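Local coordinates for protein putative acetyltransferase (Staphylococcus aureus subsp. aureus Mu50, PDB 3H4Q) that is a putative acetyltransferase of the GNAT family that probably transfers the acetyl group of acetyl-CoA to an acceptor not yet identified, at residues I21-M26 and Y69-E74; Q31-V36 and P56-F61; Y80-V85 and R110-K115; Q87-W92 and E103-I108. All coordinates share one frame; numbering follows the deposited sequence.

Interaction 1: residues I21-M26 and Y69-E74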
loop_
_atom_site.group_PDB
_atom_site.type_symbol
_atom_site.label_atom_id
_atom_site.label_comp_id
_atom_site.label_asym_id
_atom_site.label_seq_id
_atom_site.Cartn_x
_atom_site.Cartn_y
_atom_site.Cartn_z
ATOM N N ILE A 21 -8.053 -10.295 6.077
ATOM C CA ILE A 21 -6.931 -9.737 5.431
ATOM C C ILE A 21 -5.911 -10.859 5.689
ATOM O O ILE A 21 -5.929 -11.492 6.734
ATOM C CB ILE A 21 -6.561 -8.425 6.084
ATOM C CG1 ILE A 21 -7.645 -7.390 5.702
ATOM C CG2 ILE A 21 -5.162 -8.011 5.652
ATOM C CD1 ILE A 21 -7.571 -6.009 6.395
ATOM N N ARG A 22 -5.117 -11.229 4.694
ATOM C CA ARG A 22 -4.102 -12.230 4.937
ATOM C C ARG A 22 -2.963 -11.939 4.008
ATOM O O ARG A 22 -3.103 -11.097 3.139
ATOM C CB ARG A 22 -4.651 -13.617 4.691
ATOM C CG ARG A 22 -5.235 -13.823 3.292
ATOM C CD ARG A 22 -5.434 -15.274 3.007
ATOM N NE ARG A 22 -6.058 -15.523 1.710
ATOM C CZ ARG A 22 -5.418 -15.495 0.539
ATOM N NH1 ARG A 22 -4.122 -15.218 0.470
ATOM N NH2 ARG A 22 -6.085 -15.754 -0.578
ATOM N N LEU A 23 -1.838 -12.623 4.177
ATOM C CA LEU A 23 -0.755 -12.448 3.228
ATOM C C LEU A 23 -1.184 -13.053 1.886
ATOM O O LEU A 23 -1.842 -14.117 1.831
ATOM C CB LEU A 23 0.514 -13.164 3.672
ATOM C CG LEU A 23 1.317 -12.634 4.843
ATOM C CD1 LEU A 23 2.396 -13.701 5.171
ATOM C CD2 LEU A 23 1.915 -11.265 4.518
ATOM N N GLY A 24 -0.756 -12.391 0.817
ATOM C CA GLY A 24 -0.991 -12.865 -0.524
ATOM C C GLY A 24 -0.071 -14.034 -0.772
ATOM O O GLY A 24 0.977 -14.151 -0.159
ATOM N N LYS A 25 -0.483 -14.898 -1.678
ATOM C CA LYS A 25 0.261 -16.062 -2.042
ATOM C C LYS A 25 0.389 -16.048 -3.558
ATOM O O LYS A 25 -0.258 -15.259 -4.247
ATOM C CB LYS A 25 -0.498 -17.293 -1.591
ATOM C CG LYS A 25 -0.669 -17.372 -0.088
ATOM C CD LYS A 25 -1.328 -18.691 0.350
ATOM C CE LYS A 25 -2.812 -18.796 -0.087
ATOM N NZ LYS A 25 -3.427 -20.109 0.274
HETATM N N MSE A 26 1.189 -16.953 -4.076
HETATM C CA MSE A 26 1.432 -17.013 -5.493
HETATM C C MSE A 26 0.131 -17.338 -6.235
HETATM O O MSE A 26 -0.112 -16.833 -7.342
HETATM C CB MSE A 26 2.522 -18.048 -5.780
HETATM C CG MSE A 26 3.465 -17.605 -6.867
HETATM SE SE MSE A 26 4.368 -15.920 -6.404
HETATM C CE MSE A 26 5.549 -16.532 -4.993
ATOM N N TYR A 69 5.465 -9.442 1.954
ATOM C CA TYR A 69 5.242 -8.005 2.128
ATOM C C TYR A 69 3.898 -7.577 1.552
ATOM O O TYR A 69 3.568 -6.383 1.600
ATOM C CB TYR A 69 6.318 -7.164 1.414
ATOM C CG TYR A 69 7.731 -7.192 1.937
ATOM C CD1 TYR A 69 8.019 -7.488 3.265
ATOM C CD2 TYR A 69 8.783 -6.765 1.127
ATOM C CE1 TYR A 69 9.329 -7.448 3.741
ATOM C CE2 TYR A 69 10.098 -6.718 1.604
ATOM C CZ TYR A 69 10.356 -7.063 2.912
ATOM O OH TYR A 69 11.638 -7.020 3.420
ATOM N N LEU A 70 3.129 -8.520 1.003
ATOM C CA LEU A 70 1.873 -8.180 0.343
ATOM C C LEU A 70 0.698 -8.819 1.057
ATOM O O LEU A 70 0.712 -10.001 1.322
ATOM C CB LEU A 70 1.938 -8.609 -1.139
ATOM C CG LEU A 70 0.766 -8.258 -2.077
ATOM C CD1 LEU A 70 1.276 -8.047 -3.512
ATOM C CD2 LEU A 70 -0.402 -9.281 -2.067
ATOM N N TYR A 71 -0.296 -8.020 1.412
ATOM C CA TYR A 71 -1.523 -8.527 2.030
ATOM C C TYR A 71 -2.662 -8.368 1.040
ATOM O O TYR A 71 -2.644 -7.422 0.222
ATOM C CB TYR A 71 -1.916 -7.719 3.251
ATOM C CG TYR A 71 -1.041 -7.815 4.470
ATOM C CD1 TYR A 71 0.022 -6.955 4.659
ATOM C CD2 TYR A 71 -1.326 -8.733 5.472
ATOM C CE1 TYR A 71 0.789 -7.012 5.806
ATOM C CE2 TYR A 71 -0.562 -8.805 6.613
ATOM C CZ TYR A 71 0.490 -7.942 6.776
ATOM O OH TYR A 71 1.243 -8.020 7.913
ATOM N N VAL A 72 -3.658 -9.251 1.151
ATOM C CA VAL A 72 -4.864 -9.222 0.325
ATOM C C VAL A 72 -6.100 -9.238 1.214
ATOM O O VAL A 72 -6.034 -9.715 2.355
ATOM C CB VAL A 72 -4.983 -10.442 -0.634
ATOM C CG1 VAL A 72 -3.888 -10.410 -1.690
ATOM C CG2 VAL A 72 -5.009 -11.777 0.142
ATOM N N LEU A 73 -7.208 -8.675 0.720
ATOM C CA LEU A 73 -8.491 -8.750 1.434
ATOM C C LEU A 73 -9.298 -9.690 0.552
ATOM O O LEU A 73 -9.433 -9.461 -0.649
ATOM C CB LEU A 73 -9.130 -7.378 1.636
ATOM C CG LEU A 73 -10.413 -7.363 2.489
ATOM C CD1 LEU A 73 -10.678 -5.983 3.026
ATOM C CD2 LEU A 73 -11.601 -7.822 1.698
ATOM N N GLU A 74 -9.794 -10.762 1.146
ATOM C CA GLU A 74 -10.447 -11.828 0.417
ATOM C C GLU A 74 -11.725 -12.311 1.088
ATOM O O GLU A 74 -11.714 -12.571 2.277
ATOM C CB GLU A 74 -9.490 -13.013 0.415
ATOM C CG GLU A 74 -10.088 -14.304 -0.128
ATOM C CD GLU A 74 -9.758 -15.508 0.732
ATOM O OE1 GLU A 74 -8.662 -15.564 1.312
ATOM O OE2 GLU A 74 -10.607 -16.410 0.834
HETATM O O HOH W 1 2.727 -11.738 0.595
#

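Interaction 2: residues Q31-V36 and P56-F61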
loop_
_atom_site.group_PDB
_atom_site.type_symbol
_atom_site.label_atom_id
_atom_site.label_comp_id
_atom_site.label_asym_id
_atom_site.label_seq_id
_atom_site.Cartn_x
_atom_site.Cartn_y
_atom_site.Cartn_z
ATOM N N GLN A 31 -5.431 -12.725 -9.669
ATOM C CA GLN A 31 -6.407 -11.763 -9.181
ATOM C C GLN A 31 -5.729 -10.428 -8.882
ATOM O O GLN A 31 -6.250 -9.371 -9.221
ATOM C CB GLN A 31 -7.178 -12.305 -7.973
ATOM C CG GLN A 31 -8.129 -13.444 -8.358
ATOM C CD GLN A 31 -9.198 -13.718 -7.311
ATOM O OE1 GLN A 31 -10.078 -12.883 -7.052
ATOM N NE2 GLN A 31 -9.152 -14.908 -6.729
ATOM N N ILE A 32 -4.548 -10.482 -8.285
ATOM C CA ILE A 32 -3.801 -9.260 -7.998
ATOM C C ILE A 32 -3.572 -8.474 -9.303
ATOM O O ILE A 32 -3.866 -7.278 -9.382
ATOM C CB ILE A 32 -2.456 -9.575 -7.336
ATOM C CG1 ILE A 32 -2.693 -10.104 -5.908
ATOM C CG2 ILE A 32 -1.605 -8.323 -7.301
ATOM C CD1 ILE A 32 -1.442 -10.691 -5.221
ATOM N N LEU A 33 -3.087 -9.168 -10.334
ATOM C CA LEU A 33 -2.848 -8.525 -11.619
ATOM C C LEU A 33 -4.124 -7.943 -12.223
ATOM O O LEU A 33 -4.108 -6.823 -12.731
ATOM C CB LEU A 33 -2.181 -9.483 -12.599
ATOM C CG LEU A 33 -0.738 -9.835 -12.254
ATOM C CD1 LEU A 33 -0.187 -10.878 -13.220
ATOM C CD2 LEU A 33 0.124 -8.584 -12.280
ATOM N N ASN A 34 -5.228 -8.678 -12.151
ATOM C CA ASN A 34 -6.484 -8.184 -12.702
ATOM C C ASN A 34 -6.985 -6.937 -11.949
ATOM O O ASN A 34 -7.654 -6.107 -12.524
ATOM C CB ASN A 34 -7.528 -9.283 -12.697
ATOM C CG ASN A 34 -8.819 -8.864 -13.339
ATOM O OD1 ASN A 34 -8.928 -8.769 -14.554
ATOM N ND2 ASN A 34 -9.828 -8.655 -12.519
ATOM N N LEU A 35 -6.660 -6.798 -10.668
ATOM C CA LEU A 35 -7.036 -5.579 -9.933
ATOM C C LEU A 35 -6.220 -4.380 -10.444
ATOM O O LEU A 35 -6.747 -3.275 -10.584
ATOM C CB LEU A 35 -6.856 -5.734 -8.423
ATOM C CG LEU A 35 -7.854 -6.665 -7.729
ATOM C CD1 LEU A 35 -7.550 -6.749 -6.229
ATOM C CD2 LEU A 35 -9.307 -6.266 -7.941
ATOM N N VAL A 36 -4.938 -4.615 -10.716
ATOM C CA VAL A 36 -4.076 -3.585 -11.275
ATOM C C VAL A 36 -4.625 -3.128 -12.622
ATOM O O VAL A 36 -4.849 -1.938 -12.820
ATOM C CB VAL A 36 -2.623 -4.065 -11.451
ATOM C CG1 VAL A 36 -1.834 -3.055 -12.266
ATOM C CG2 VAL A 36 -1.975 -4.305 -10.099
ATOM N N PRO A 56 7.043 -5.475 -16.181
ATOM C CA PRO A 56 7.962 -5.532 -15.041
ATOM C C PRO A 56 7.294 -5.683 -13.672
ATOM O O PRO A 56 7.959 -6.087 -12.714
ATOM C CB PRO A 56 8.656 -4.172 -15.110
ATOM C CG PRO A 56 7.571 -3.250 -15.584
ATOM C CD PRO A 56 6.687 -4.078 -16.511
ATOM N N LEU A 57 6.009 -5.354 -13.569
ATOM C CA LEU A 57 5.324 -5.419 -12.280
ATOM C C LEU A 57 5.017 -6.855 -11.814
ATOM O O LEU A 57 4.899 -7.093 -10.620
ATOM C CB LEU A 57 4.062 -4.535 -12.261
ATOM C CG LEU A 57 2.732 -4.958 -12.892
ATOM C CD1 LEU A 57 1.698 -3.888 -12.539
ATOM C CD2 LEU A 57 2.799 -5.182 -14.405
ATOM N N LEU A 58 4.901 -7.803 -12.739
ATOM C CA LEU A 58 4.652 -9.193 -12.360
ATOM C C LEU A 58 5.849 -9.680 -11.535
ATOM O O LEU A 58 5.674 -10.272 -10.460
ATOM C CB LEU A 58 4.458 -10.085 -13.591
ATOM C CG LEU A 58 3.639 -11.367 -13.390
ATOM C CD1 LEU A 58 3.593 -12.107 -14.694
ATOM C CD2 LEU A 58 4.162 -12.282 -12.309
ATOM N N GLU A 59 7.054 -9.420 -12.056
ATOM C CA GLU A 59 8.307 -9.766 -11.384
ATOM C C GLU A 59 8.392 -9.134 -9.981
ATOM O O GLU A 59 8.785 -9.815 -9.033
ATOM C CB GLU A 59 9.504 -9.328 -12.230
ATOM N N HIS A 60 8.012 -7.861 -9.841
ATOM C CA HIS A 60 8.075 -7.190 -8.544
ATOM C C HIS A 60 7.004 -7.719 -7.573
ATOM O O HIS A 60 7.235 -7.723 -6.361
ATOM C CB HIS A 60 7.953 -5.664 -8.701
ATOM C CG HIS A 60 8.412 -4.894 -7.498
ATOM N ND1 HIS A 60 7.574 -4.573 -6.450
ATOM C CD2 HIS A 60 9.626 -4.386 -7.177
ATOM C CE1 HIS A 60 8.254 -3.900 -5.537
ATOM N NE2 HIS A 60 9.502 -3.774 -5.954
ATOM N N PHE A 61 5.835 -8.141 -8.091
ATOM C CA PHE A 61 4.768 -8.689 -7.221
ATOM C C PHE A 61 5.198 -10.043 -6.694
ATOM O O PHE A 61 4.979 -10.345 -5.528
ATOM C CB PHE A 61 3.396 -8.878 -7.901
ATOM C CG PHE A 61 2.603 -7.620 -8.061
ATOM C CD1 PHE A 61 2.261 -6.867 -6.971
ATOM C CD2 PHE A 61 2.140 -7.225 -9.312
ATOM C CE1 PHE A 61 1.537 -5.706 -7.119
ATOM C CE2 PHE A 61 1.407 -6.071 -9.467
ATOM C CZ PHE A 61 1.097 -5.311 -8.369
#

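Interaction 3: residues Y80-V85 and R110-K115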
loop_
_atom_site.group_PDB
_atom_site.type_symbol
_atom_site.label_atom_id
_atom_site.label_comp_id
_atom_site.label_asym_id
_atom_site.label_seq_id
_atom_site.Cartn_x
_atom_site.Cartn_y
_atom_site.Cartn_z
ATOM N N TYR A 80 -10.433 -8.687 -3.175
ATOM C CA TYR A 80 -11.059 -7.374 -3.369
ATOM C C TYR A 80 -10.114 -6.193 -3.213
ATOM O O TYR A 80 -10.530 -5.043 -3.392
ATOM C CB TYR A 80 -12.242 -7.215 -2.411
ATOM C CG TYR A 80 -13.372 -8.149 -2.735
ATOM C CD1 TYR A 80 -14.245 -7.868 -3.773
ATOM C CD2 TYR A 80 -13.566 -9.314 -2.027
ATOM C CE1 TYR A 80 -15.289 -8.711 -4.084
ATOM C CE2 TYR A 80 -14.613 -10.179 -2.340
ATOM C CZ TYR A 80 -15.470 -9.867 -3.368
ATOM O OH TYR A 80 -16.509 -10.725 -3.698
ATOM N N GLY A 81 -8.858 -6.472 -2.872
ATOM C CA GLY A 81 -7.830 -5.451 -2.809
ATOM C C GLY A 81 -6.525 -6.002 -2.275
ATOM O O GLY A 81 -6.495 -7.111 -1.737
ATOM N N PHE A 82 -5.437 -5.253 -2.437
ATOM C CA PHE A 82 -4.157 -5.636 -1.842
ATOM C C PHE A 82 -3.353 -4.410 -1.424
ATOM O O PHE A 82 -3.668 -3.294 -1.816
ATOM C CB PHE A 82 -3.322 -6.506 -2.789
ATOM C CG PHE A 82 -2.859 -5.799 -4.029
ATOM C CD1 PHE A 82 -3.652 -5.767 -5.166
ATOM C CD2 PHE A 82 -1.607 -5.203 -4.073
ATOM C CE1 PHE A 82 -3.218 -5.135 -6.319
ATOM C CE2 PHE A 82 -1.166 -4.559 -5.222
ATOM C CZ PHE A 82 -1.978 -4.529 -6.351
ATOM N N ILE A 83 -2.305 -4.650 -0.649
ATOM C CA ILE A 83 -1.430 -3.607 -0.152
ATOM C C ILE A 83 -0.040 -4.211 0.006
ATOM O O ILE A 83 0.095 -5.379 0.373
ATOM C CB ILE A 83 -1.932 -3.044 1.211
ATOM C CG1 ILE A 83 -1.146 -1.799 1.637
ATOM C CG2 ILE A 83 -1.860 -4.099 2.313
ATOM C CD1 ILE A 83 -1.830 -0.987 2.777
ATOM N N VAL A 84 0.988 -3.426 -0.307
ATOM C CA VAL A 84 2.383 -3.846 -0.182
ATOM C C VAL A 84 3.039 -2.907 0.820
ATOM O O VAL A 84 2.988 -1.695 0.638
ATOM C CB VAL A 84 3.063 -3.720 -1.515
ATOM C CG1 VAL A 84 4.544 -3.998 -1.394
ATOM C CG2 VAL A 84 2.390 -4.672 -2.513
ATOM N N VAL A 85 3.621 -3.453 1.884
ATOM C CA VAL A 85 4.270 -2.654 2.923
ATOM C C VAL A 85 5.553 -3.333 3.392
ATOM O O VAL A 85 5.614 -4.565 3.508
ATOM C CB VAL A 85 3.363 -2.449 4.141
ATOM C CG1 VAL A 85 2.912 -3.791 4.712
ATOM C CG2 VAL A 85 4.084 -1.644 5.198
ATOM N N ARG A 110 2.185 0.324 -2.380
ATOM C CA ARG A 110 1.052 0.227 -3.287
ATOM C C ARG A 110 -0.181 -0.224 -2.522
ATOM O O ARG A 110 -0.086 -0.997 -1.589
ATOM C CB ARG A 110 1.365 -0.733 -4.437
ATOM C CG ARG A 110 0.393 -0.666 -5.611
ATOM C CD ARG A 110 0.505 0.633 -6.412
ATOM N NE ARG A 110 -0.367 0.583 -7.585
ATOM C CZ ARG A 110 -1.646 0.954 -7.628
ATOM N NH1 ARG A 110 -2.261 1.449 -6.565
ATOM N NH2 ARG A 110 -2.308 0.825 -8.766
ATOM N N LEU A 111 -1.334 0.315 -2.906
ATOM C CA LEU A 111 -2.630 0.003 -2.288
ATOM C C LEU A 111 -3.697 0.068 -3.381
ATOM O O LEU A 111 -3.735 1.021 -4.150
ATOM C CB LEU A 111 -2.978 1.030 -1.209
ATOM C CG LEU A 111 -4.338 0.908 -0.499
ATOM C CD1 LEU A 111 -4.520 -0.466 0.165
ATOM C CD2 LEU A 111 -4.481 2.011 0.552
ATOM N N THR A 112 -4.548 -0.943 -3.469
ATOM C CA THR A 112 -5.627 -0.941 -4.452
ATOM C C THR A 112 -6.790 -1.714 -3.891
ATOM O O THR A 112 -6.584 -2.733 -3.228
ATOM C CB THR A 112 -5.261 -1.659 -5.751
ATOM O OG1 THR A 112 -3.988 -1.207 -6.222
ATOM C CG2 THR A 112 -6.301 -1.380 -6.795
ATOM N N GLY A 113 -7.993 -1.200 -4.152
ATOM C CA GLY A 113 -9.256 -1.828 -3.789
ATOM C C GLY A 113 -9.862 -2.340 -5.083
ATOM O O GLY A 113 -9.133 -2.601 -6.049
ATOM N N SER A 114 -11.182 -2.494 -5.125
ATOM C CA SER A 114 -11.835 -3.023 -6.322
ATOM C C SER A 114 -13.163 -2.345 -6.615
ATOM O O SER A 114 -13.724 -1.683 -5.737
ATOM C CB SER A 114 -12.052 -4.532 -6.178
ATOM O OG SER A 114 -12.890 -4.814 -5.073
ATOM N N LYS A 115 -13.644 -2.514 -7.854
ATOM C CA LYS A 115 -14.927 -1.960 -8.295
ATOM C C LYS A 115 -16.049 -2.558 -7.457
ATOM O O LYS A 115 -16.966 -1.856 -7.039
ATOM C CB LYS A 115 -15.182 -2.263 -9.783
#

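Interaction 4: residues Q87-W92 and E103-I108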
loop_
_atom_site.group_PDB
_atom_site.type_symbol
_atom_site.label_atom_id
_atom_site.label_comp_id
_atom_site.label_asym_id
_atom_site.label_seq_id
_atom_site.Cartn_x
_atom_site.Cartn_y
_atom_site.Cartn_z
ATOM N N GLN A 87 9.996 -1.945 4.756
ATOM C CA GLN A 87 10.859 -0.866 5.239
ATOM C C GLN A 87 11.902 -0.407 4.208
ATOM O O GLN A 87 12.842 0.331 4.552
ATOM C CB GLN A 87 11.530 -1.299 6.544
ATOM C CG GLN A 87 10.556 -1.474 7.700
ATOM C CD GLN A 87 11.247 -1.975 8.949
ATOM O OE1 GLN A 87 11.836 -3.044 8.937
ATOM N NE2 GLN A 87 11.164 -1.211 10.038
ATOM N N ASP A 88 11.720 -0.825 2.956
ATOM C CA ASP A 88 12.577 -0.393 1.861
ATOM C C ASP A 88 12.075 0.988 1.427
ATOM O O ASP A 88 10.918 1.135 1.062
ATOM C CB ASP A 88 12.485 -1.365 0.687
ATOM C CG ASP A 88 12.925 -2.782 1.048
ATOM O OD1 ASP A 88 13.796 -2.931 1.934
ATOM O OD2 ASP A 88 12.412 -3.749 0.429
ATOM N N GLN A 89 12.930 2.001 1.509
ATOM C CA GLN A 89 12.566 3.361 1.137
ATOM C C GLN A 89 13.151 3.719 -0.236
ATOM O O GLN A 89 14.268 3.316 -0.561
ATOM C CB GLN A 89 13.079 4.346 2.184
ATOM C CG GLN A 89 12.497 4.155 3.576
ATOM C CD GLN A 89 12.993 5.203 4.562
ATOM O OE1 GLN A 89 13.455 6.267 4.165
ATOM N NE2 GLN A 89 12.886 4.911 5.851
ATOM N N ALA A 90 12.393 4.482 -1.023
ATOM C CA ALA A 90 12.805 4.891 -2.364
ATOM C C ALA A 90 14.063 5.732 -2.298
ATOM O O ALA A 90 14.173 6.600 -1.432
ATOM C CB ALA A 90 11.685 5.688 -3.048
ATOM N N GLU A 91 15.002 5.475 -3.213
ATOM C CA GLU A 91 16.249 6.229 -3.272
ATOM C C GLU A 91 15.948 7.717 -3.333
ATOM O O GLU A 91 16.641 8.504 -2.701
ATOM C CB GLU A 91 17.091 5.819 -4.487
ATOM N N TRP A 92 14.901 8.102 -4.062
ATOM C CA TRP A 92 14.555 9.520 -4.192
ATOM C C TRP A 92 14.008 10.162 -2.916
ATOM O O TRP A 92 13.963 11.393 -2.831
ATOM C CB TRP A 92 13.603 9.769 -5.367
ATOM C CG TRP A 92 12.219 9.261 -5.194
ATOM C CD1 TRP A 92 11.757 8.020 -5.515
ATOM C CD2 TRP A 92 11.099 9.991 -4.693
ATOM N NE1 TRP A 92 10.416 7.926 -5.233
ATOM C CE2 TRP A 92 9.985 9.123 -4.726
ATOM C CE3 TRP A 92 10.926 11.293 -4.210
ATOM C CZ2 TRP A 92 8.714 9.515 -4.300
ATOM C CZ3 TRP A 92 9.657 11.680 -3.781
ATOM C CH2 TRP A 92 8.570 10.793 -3.832
ATOM N N GLU A 103 14.728 6.553 10.116
ATOM C CA GLU A 103 15.417 5.328 10.509
ATOM C C GLU A 103 14.376 4.293 10.939
ATOM O O GLU A 103 13.582 4.559 11.836
ATOM C CB GLU A 103 16.395 5.597 11.650
ATOM N N GLY A 104 14.329 3.154 10.253
ATOM C CA GLY A 104 13.406 2.089 10.615
ATOM C C GLY A 104 11.931 2.279 10.286
ATOM O O GLY A 104 11.093 1.471 10.689
ATOM N N ALA A 105 11.595 3.321 9.541
ATOM C CA ALA A 105 10.208 3.576 9.192
ATOM C C ALA A 105 9.666 2.527 8.213
ATOM O O ALA A 105 10.436 1.899 7.478
ATOM C CB ALA A 105 10.078 4.960 8.590
ATOM N N PHE A 106 8.347 2.335 8.250
ATOM C CA PHE A 106 7.632 1.467 7.311
ATOM C C PHE A 106 7.149 2.302 6.116
ATOM O O PHE A 106 6.965 3.518 6.228
ATOM C CB PHE A 106 6.459 0.756 7.989
ATOM C CG PHE A 106 6.876 -0.413 8.813
ATOM C CD1 PHE A 106 7.352 -0.236 10.095
ATOM C CD2 PHE A 106 6.829 -1.686 8.302
ATOM C CE1 PHE A 106 7.755 -1.321 10.859
ATOM C CE2 PHE A 106 7.236 -2.766 9.068
ATOM C CZ PHE A 106 7.686 -2.580 10.339
ATOM N N VAL A 107 6.956 1.636 4.978
ATOM C CA VAL A 107 6.580 2.297 3.741
ATOM C C VAL A 107 5.479 1.524 3.027
ATOM O O VAL A 107 5.620 0.315 2.797
ATOM C CB VAL A 107 7.783 2.349 2.766
ATOM C CG1 VAL A 107 7.372 2.986 1.460
ATOM C CG2 VAL A 107 8.980 3.075 3.385
ATOM N N ILE A 108 4.396 2.214 2.680
ATOM C CA ILE A 108 3.314 1.614 1.902
ATOM C C ILE A 108 3.619 1.961 0.459
ATOM O O ILE A 108 3.582 3.125 0.068
ATOM C CB ILE A 108 1.950 2.163 2.303
ATOM C CG1 ILE A 108 1.705 1.809 3.774
ATOM C CG2 ILE A 108 0.843 1.599 1.369
ATOM C CD1 ILE A 108 0.414 2.297 4.335
#

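Interaction 1: residues I21-M26 and Y69-E74
Leu-23 and Ile-21 both lean on the ring of Tyr-71, and this small apolar group is the natural centre from which to read the pairing of 21-26 with 69-74. One methyl of the leucine, CD2, stands over a face of the ring in a CH-pi contact, 4.2 Å from the centroid of Tyr-71 and 14° off its normal. Ile-21 brings CG2 to within 3.9 Å of Tyr-71 CD2, its side chain crossing the tyrosine at about a right angle. The other branch of Ile-21 extends the patch, with CG1 4.2 Å from Leu-73 CG, and helix 120-134 covers this side of the sheet.

Between the two sheet faces runs the backbone. Arg-22 and Val-72 form an antiparallel hydrogen-bonded pair with Arg-22 O 2.8 Å from Val-72 N, and Gly-24 N continues the pairing beyond the short strand by donating to Leu-70 O over 2.8 Å. A water then links Gly-24 O with Leu-70 O.

The polar edge belongs to Arg-22. With CG set between backbone N and carbonyl carbon (chi1 56°), its extended chain passes along Val-72, and the guanidinium lays one face on Val-72 CG2. In its own plane NE grips Glu-74 OE1 at 2.6 Å as a salt bridge, although carboxylate and guanidinium planes are 63° apart. NH1 turns back to Leu-23 O, 2.9 Å away, and has a salt bridge with Asp-28 as well, which pins the group at several points. The whole is the antiparallel pairing of first and second strands at one border of the GNAT sheet.

Interaction 2: residues Q31-V36 and P56-F61
The two helices that follow the first strand of the GNAT fold, 29-42 and 57-66, meet here through the residue ranges 31-36 and 56-61, and the aromatic ring of Phe-61 is the piece around which they are fitted. The axes of the short segments stay 11.3 Å apart, so the gap is bridged by side chains and not by close backbone approach.

Three residues of helix 29-42 pack against Phe-61. Ile-32 sets its CG2 over the middle of a face of the Phe-61 ring, 4.0 Å from the centroid and only 7° off the normal, a well-formed CH-pi contact. That branch reaches the ring because CG2 is the one anti to the backbone N, while CG1 is turned the other way (chi1 -70°). Leu-33 approaches obliquely, its CD2 3.8 Å from Phe-61 CD2. Val-36 and Phe-61 extend toward one another from opposite directions, with Val-36 CG2 3.7 Å from Phe-61 CZ.

Farther out the contact passes to leucines. Val-36 CG1 and Leu-57 CD1 reach toward each other tip to tip at 3.6 Å, and Leu-33 CD1 lies 3.9 Å from Leu-58 CG, the two side chains crossing at about a right angle. On the sheet side Phe-82 stands with its ring nearly perpendicular to that of Phe-61, and Leu-70 touches both Ile-32 and Phe-61.

No hydrogen bond joins the two segments. Their attachment is thus dispersive and hydrophobic, relying on the shapes of branched aliphatic groups about a buried ring, and its specificity comes from fit, with no polar pair to fix the register.

Interaction 3: residues Y80-V85 and R110-K115
Ile-83 and Leu-111 touch along much of the isoleucine side chain, which gives a convenient route through the pairing of 80-85 with 110-115. At its root, Ile-83 CB is 3.8 Å from Leu-111 CD1. The next atom, CG1, lies anti to the backbone N (chi1 -171°), which brings it 3.5 Å from Arg-110 O; it also touches Leu-111 CD1. At the tip, Ile-83 CD1 again finds Leu-111 CD1, at 3.8 Å. One leucine methyl thus lies against all three atoms, and helix 120-134 closes over the pair, with Val-128 on Ile-83 and Leu-124 on Leu-111.

The strands beneath run antiparallel, 169° between the directions of the short segments. Phe-82 N donates to Thr-112 O, and Thr-112 N donates back to Phe-82 O, while Val-84 N meets Arg-110 O at 2.9 Å. On the sheet face that carries Phe-82 and Thr-112, the two side chains lie side by side and point the same way; Phe-82 CZ is 3.9 Å from Thr-112 OG1. Helix 29-42 packs on this phenylalanine through Ile-32 and Val-36.

Past the end of strand 106-112 the regular pattern gives way. Gly-81 faces Gly-113 with CA atoms 4.0 Å apart, and Ser-114 takes over through its side chain, OG donating to Tyr-80 O at 2.9 Å from well off the carbonyl axis while standing at the edge of the Tyr-80 ring. Chemically, then, backbone bonds set the register, aliphatic side chains pack the face under helix 120-134, and a hydroxyl prolongs the pairing where amide-to-carbonyl bonding stops.

Interaction 4: residues Q87-W92 and E103-I108
Gln-87 opens the segment 87-92 by lying across the ring of Phe-106. Its CG, beside the backbone N (chi1 -66°), sits over the centre of one ring face, 3.8 Å from the Phe-106 centroid in a CH-pi contact. The chain continues extended, so the amide stays over the same face, its plane 22° from that of the ring, and Gln-87 NE2 comes 3.5 Å from Phe-106 CE1. The same nitrogen of Gln-87 donates to Gly-104 O at 2.8 Å; it stands above the carbonyl plane and the N-H line is bent to 132°, consistent with an amide that stacks on the ring and reaches the oxygen at the same time. Nearer the backbone, Gln-87 CG also passes 3.4 Å from Ala-105 O.

Asp-88 turns its side chain away from 103-108, and its backbone takes part instead: Asp-88 O rests 3.6 Å from Val-107 CG2. Asp-88 N is hydrogen-bonded to Asp-86 OD1.

Gln-89 comes back toward the strand. Gln-89 CG is 3.7 Å from Val-107 CG2, the same valine methyl, with the two side chains crossing at about a right angle. At the amide end, Gln-89 NE2 is 3.9 Å from Ala-105 CB. A weak hydrogen bond to Arg-102 O gives that NE2 a polar partner.

The arrangement is the end of an antiparallel strand pair, 78-86 and 106-112, where the long connection leaves the first strand and returns to the second. Gln-87 and Phe-106 also line the pocket that holds a polyethylene glycol fragment, probably from the crystallisation liquor.

How the interactions relate
Interactions 1 and 3 step inward across one mixed sheet, interaction 4 lies farther along strand 106-112, and interaction 2 lays two helices against the sheet. Centres of interactions 1 and 3 are about 9 Å apart, joined by neighbouring strands 70-75 and 78-86. Interaction 2, about 11 Å from interaction 3 between centres, meets it where Phe-61 CE1 approaches Phe-82 CE2 at 3.5 Å. Interaction 4 lies about 19 Å from interaction 3 between centres. The glycol pocket draws residues from interactions 1, 3 and 4, including Tyr-71, Val-85 and Phe-106. An unidentified ligand, probably also from the crystallisation liquor, hydrogen-bonds Leu-111 O and may mark a functional pocket.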